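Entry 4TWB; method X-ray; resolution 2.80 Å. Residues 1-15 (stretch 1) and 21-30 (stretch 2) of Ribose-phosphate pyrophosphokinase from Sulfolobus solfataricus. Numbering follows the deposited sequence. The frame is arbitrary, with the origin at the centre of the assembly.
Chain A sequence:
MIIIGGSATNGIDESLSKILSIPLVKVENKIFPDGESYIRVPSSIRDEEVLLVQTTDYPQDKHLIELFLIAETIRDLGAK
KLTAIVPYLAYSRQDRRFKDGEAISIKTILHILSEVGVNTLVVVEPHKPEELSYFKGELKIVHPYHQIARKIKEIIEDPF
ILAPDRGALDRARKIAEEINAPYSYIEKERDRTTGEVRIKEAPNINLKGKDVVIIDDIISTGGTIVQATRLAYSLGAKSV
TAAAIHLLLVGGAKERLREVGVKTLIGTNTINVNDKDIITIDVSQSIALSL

Stretch 1 (1-15) MIIIGGSATNGIDES
Stretch 2 21-30: SIPLVKVENK

The two stretches are joined as neighbouring parallel β-strands, with apolar side chains packed on both faces and a salt bridge from the following helix, burying 781 Å² in total. Strand 2-5 runs beside strand 24-26 at an angle of 26°, the axes approaching to 4.7 Å. Ile-3 pairs with Leu-24, Ile-4 with Val-25 and Gly-5 with Lys-26, at CA-CA distances of 4.8-4.9 Å.

Extended backbones (phi/psi near -107/126 at Ile-3 and -114/119 at Val-25) support a ladder of four hydrogen bonds: Ile-3 N to Pro-23 O (3.0 Å), Val-25 N to Ile-3 O (2.8 Å), Gly-5 N to Val-25 O (3.0 Å) and Val-27 N to Gly-5 O (3.0 Å). The first two are nearly linear, at 175°. Val-25 O also receives a CA-H...O contact from Ile-4 CA at 3.1 Å.

On one face, Ile-3 (m, t) places CG2 3.6 Å from CD1 of Leu-24 (t, p) and CG1 3.7 Å from CG2 of Ile-22 (m, t). Ile-22 points toward stretch 1, and its CD1 lies 3.5 Å from Met-1 CB. The other face carries Ile-4 (m, t) and Val-25 (t); Ile-4 CG2 meets Val-27 CG2 at 3.4 Å. Branched aliphatic side chains suit this packing; Ile-3, Ile-4 and Val-27 are buried, and they fill the space without side-chain polar groups to satisfy.

Gly-5 leaves room for the Asp-13 carboxylate: a CB here would lie 2.2 Å from Asp-13 OD2. Asp-13 (chi1 p) accepts a hydrogen bond from Thr-9 OG1 at OD1 (2.7 Å) and forms a salt bridge through OD2 with Lys-26 NZ (3.3 Å). Lys-26 has chi1 m, chi2 at -137°, between wells, and chi3 and chi4 both t, which brings NZ to the carboxylate. Nearby, Glu-14 CG covers Leu-24 CD2 at 3.5 Å. Past the paired segment, Ser-7 CB, in the loop after strand 2-5, lies 3.6 Å from CG of Asn-29 in strand 28-30.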

# COMPACT_ATOMS: atom_id res chain seq x y z
N MET A 1 -6.43 29.54 1.75
CA MET A 1 -6.06 28.29 2.42
C MET A 1 -7.27 27.42 2.71
O MET A 1 -8.29 27.92 3.18
CB MET A 1 -5.35 28.57 3.74
CG MET A 1 -3.89 28.92 3.61
SD MET A 1 -3.04 28.69 5.18
CE MET A 1 -3.08 26.91 5.30
N ILE A 2 -7.14 26.12 2.44
CA ILE A 2 -8.16 25.16 2.86
C ILE A 2 -7.54 23.86 3.36
O ILE A 2 -6.39 23.53 3.05
CB ILE A 2 -9.18 24.84 1.75
CG1 ILE A 2 -8.52 24.07 0.62
CG2 ILE A 2 -9.81 26.11 1.21
CD1 ILE A 2 -9.50 23.63 -0.43
N ILE A 3 -8.33 23.13 4.13
CA ILE A 3 -7.90 21.87 4.70
C ILE A 3 -8.61 20.76 3.96
O ILE A 3 -9.84 20.76 3.86
CB ILE A 3 -8.29 21.76 6.19
CG1 ILE A 3 -7.51 22.77 7.03
CG2 ILE A 3 -8.06 20.35 6.70
CD1 ILE A 3 -8.06 22.92 8.42
N ILE A 4 -7.84 19.81 3.44
CA ILE A 4 -8.43 18.63 2.85
C ILE A 4 -8.17 17.45 3.75
O ILE A 4 -7.02 17.12 4.00
CB ILE A 4 -7.87 18.32 1.45
CG1 ILE A 4 -8.18 19.47 0.49
CG2 ILE A 4 -8.49 17.04 0.92
CD1 ILE A 4 -7.49 19.36 -0.83
N GLY A 5 -9.24 16.82 4.21
CA GLY A 5 -9.13 15.62 5.02
C GLY A 5 -9.07 14.35 4.20
O GLY A 5 -10.01 14.02 3.46
N GLY A 6 -7.97 13.62 4.32
CA GLY A 6 -7.81 12.37 3.60
C GLY A 6 -8.71 11.27 4.12
O GLY A 6 -9.68 11.52 4.83
N SER A 7 -8.37 10.04 3.74
CA SER A 7 -9.12 8.86 4.16
C SER A 7 -8.81 8.45 5.59
O SER A 7 -9.51 7.61 6.17
CB SER A 7 -8.77 7.69 3.25
OG SER A 7 -7.37 7.45 3.25
N ALA A 8 -7.75 9.02 6.15
CA ALA A 8 -7.29 8.69 7.50
C ALA A 8 -6.85 9.93 8.28
O ALA A 8 -5.67 10.28 8.35
CB ALA A 8 -6.18 7.65 7.46
N THR A 9 -7.83 10.61 8.84
CA THR A 9 -7.60 11.72 9.74
C THR A 9 -8.23 11.17 11.00
O THR A 9 -9.16 10.35 10.91
CB THR A 9 -8.41 12.93 9.30
OG1 THR A 9 -9.78 12.76 9.69
CG2 THR A 9 -8.33 13.10 7.80
N ASN A 10 -7.75 11.55 12.17
CA ASN A 10 -8.39 11.01 13.37
C ASN A 10 -9.15 12.09 14.10
O ASN A 10 -9.08 12.21 15.32
CB ASN A 10 -7.39 10.28 14.26
CG ASN A 10 -6.88 9.00 13.64
OD1 ASN A 10 -7.59 7.99 13.59
ND2 ASN A 10 -5.64 9.04 13.15
N GLY A 11 -9.87 12.89 13.32
CA GLY A 11 -10.54 14.06 13.84
C GLY A 11 -9.65 15.27 13.66
O GLY A 11 -10.09 16.40 13.83
N ILE A 12 -8.40 15.02 13.31
CA ILE A 12 -7.41 16.09 13.25
C ILE A 12 -7.75 17.15 12.21
O ILE A 12 -7.54 18.34 12.44
CB ILE A 12 -5.99 15.56 13.01
CG1 ILE A 12 -5.49 14.81 14.23
CG2 ILE A 12 -5.05 16.70 12.70
CD1 ILE A 12 -4.10 14.25 14.06
N ASP A 13 -8.28 16.72 11.07
CA ASP A 13 -8.70 17.65 10.02
C ASP A 13 -9.82 18.57 10.52
O ASP A 13 -9.79 19.78 10.28
CB ASP A 13 -9.12 16.90 8.75
CG ASP A 13 -10.29 15.93 8.99
OD1 ASP A 13 -10.40 15.37 10.11
OD2 ASP A 13 -11.09 15.74 8.05
N GLU A 14 -10.79 18.00 11.22
CA GLU A 14 -11.92 18.77 11.73
C GLU A 14 -11.53 19.75 12.82
O GLU A 14 -11.96 20.91 12.81
CB GLU A 14 -13.01 17.85 12.24
CG GLU A 14 -13.79 17.23 11.12
CD GLU A 14 -15.27 17.40 11.32
OE1 GLU A 14 -15.68 17.62 12.49
OE2 GLU A 14 -16.03 17.31 10.32
N SER A 15 -10.74 19.30 13.78
CA SER A 15 -10.36 20.20 14.86
C SER A 15 -9.33 21.24 14.39
O SER A 15 -9.32 22.36 14.89
CB SER A 15 -9.95 19.45 16.15
OG SER A 15 -8.63 18.95 16.08
N SER A 21 -9.66 28.24 11.87
CA SER A 21 -10.77 28.83 11.11
C SER A 21 -10.47 28.87 9.61
O SER A 21 -10.37 29.93 8.99
CB SER A 21 -11.16 30.19 11.68
OG SER A 21 -11.94 30.01 12.85
N ILE A 22 -10.30 27.68 9.06
CA ILE A 22 -10.08 27.47 7.65
C ILE A 22 -11.16 26.48 7.22
O ILE A 22 -11.55 25.61 8.00
CB ILE A 22 -8.68 26.86 7.41
CG1 ILE A 22 -7.61 27.95 7.41
CG2 ILE A 22 -8.62 26.13 6.10
CD1 ILE A 22 -6.25 27.46 6.96
N PRO A 23 -11.67 26.63 5.99
CA PRO A 23 -12.74 25.74 5.53
C PRO A 23 -12.26 24.30 5.34
O PRO A 23 -11.12 24.08 4.90
CB PRO A 23 -13.15 26.35 4.18
CG PRO A 23 -12.50 27.72 4.14
CD PRO A 23 -11.28 27.61 4.97
N LEU A 24 -13.11 23.33 5.66
CA LEU A 24 -12.73 21.93 5.58
C LEU A 24 -13.41 21.19 4.42
O LEU A 24 -14.65 21.14 4.33
CB LEU A 24 -13.04 21.22 6.90
CG LEU A 24 -12.89 19.69 6.90
CD1 LEU A 24 -11.47 19.26 6.59
CD2 LEU A 24 -13.34 19.13 8.23
N VAL A 25 -12.59 20.60 3.55
CA VAL A 25 -13.08 19.80 2.43
C VAL A 25 -12.66 18.34 2.60
O VAL A 25 -11.47 18.03 2.66
CB VAL A 25 -12.50 20.33 1.12
CG1 VAL A 25 -12.69 19.32 0.01
CG2 VAL A 25 -13.14 21.66 0.77
N LYS A 26 -13.64 17.45 2.70
CA LYS A 26 -13.35 16.02 2.88
C LYS A 26 -13.22 15.23 1.57
O LYS A 26 -14.09 15.31 0.69
CB LYS A 26 -14.39 15.35 3.79
CG LYS A 26 -14.25 15.74 5.26
CD LYS A 26 -14.40 14.52 6.15
CE LYS A 26 -13.93 14.81 7.58
NZ LYS A 26 -13.56 13.57 8.35
N VAL A 27 -12.13 14.47 1.45
CA VAL A 27 -11.91 13.59 0.30
C VAL A 27 -12.91 12.42 0.27
O VAL A 27 -13.11 11.73 1.26
CB VAL A 27 -10.47 13.02 0.29
CG1 VAL A 27 -10.42 11.71 -0.48
CG2 VAL A 27 -9.51 14.01 -0.31
N GLU A 28 -13.53 12.22 -0.88
CA GLU A 28 -14.42 11.08 -1.07
C GLU A 28 -13.55 9.84 -1.29
O GLU A 28 -12.64 9.84 -2.12
CB GLU A 28 -15.35 11.31 -2.26
CG GLU A 28 -16.44 10.25 -2.44
CD GLU A 28 -17.27 10.47 -3.71
OE1 GLU A 28 -17.17 11.56 -4.34
OE2 GLU A 28 -18.04 9.55 -4.07
N ASN A 29 -13.82 8.79 -0.53
CA ASN A 29 -12.98 7.61 -0.64
C ASN A 29 -13.73 6.32 -0.31
O ASN A 29 -14.44 6.25 0.69
CB ASN A 29 -11.73 7.76 0.22
CG ASN A 29 -11.85 7.07 1.56
OD1 ASN A 29 -12.28 7.67 2.55
ND2 ASN A 29 -11.46 5.78 1.60
N LYS A 30 -13.60 5.32 -1.18
CA LYS A 30 -14.21 4.01 -0.96
C LYS A 30 -13.28 2.91 -1.42
O LYS A 30 -12.25 3.17 -2.05
CB LYS A 30 -15.57 3.89 -1.68
CG LYS A 30 -15.59 4.41 -3.11
CD LYS A 30 -16.77 3.85 -3.92
CE LYS A 30 -16.72 4.28 -5.39
NZ LYS A 30 -17.48 3.39 -6.30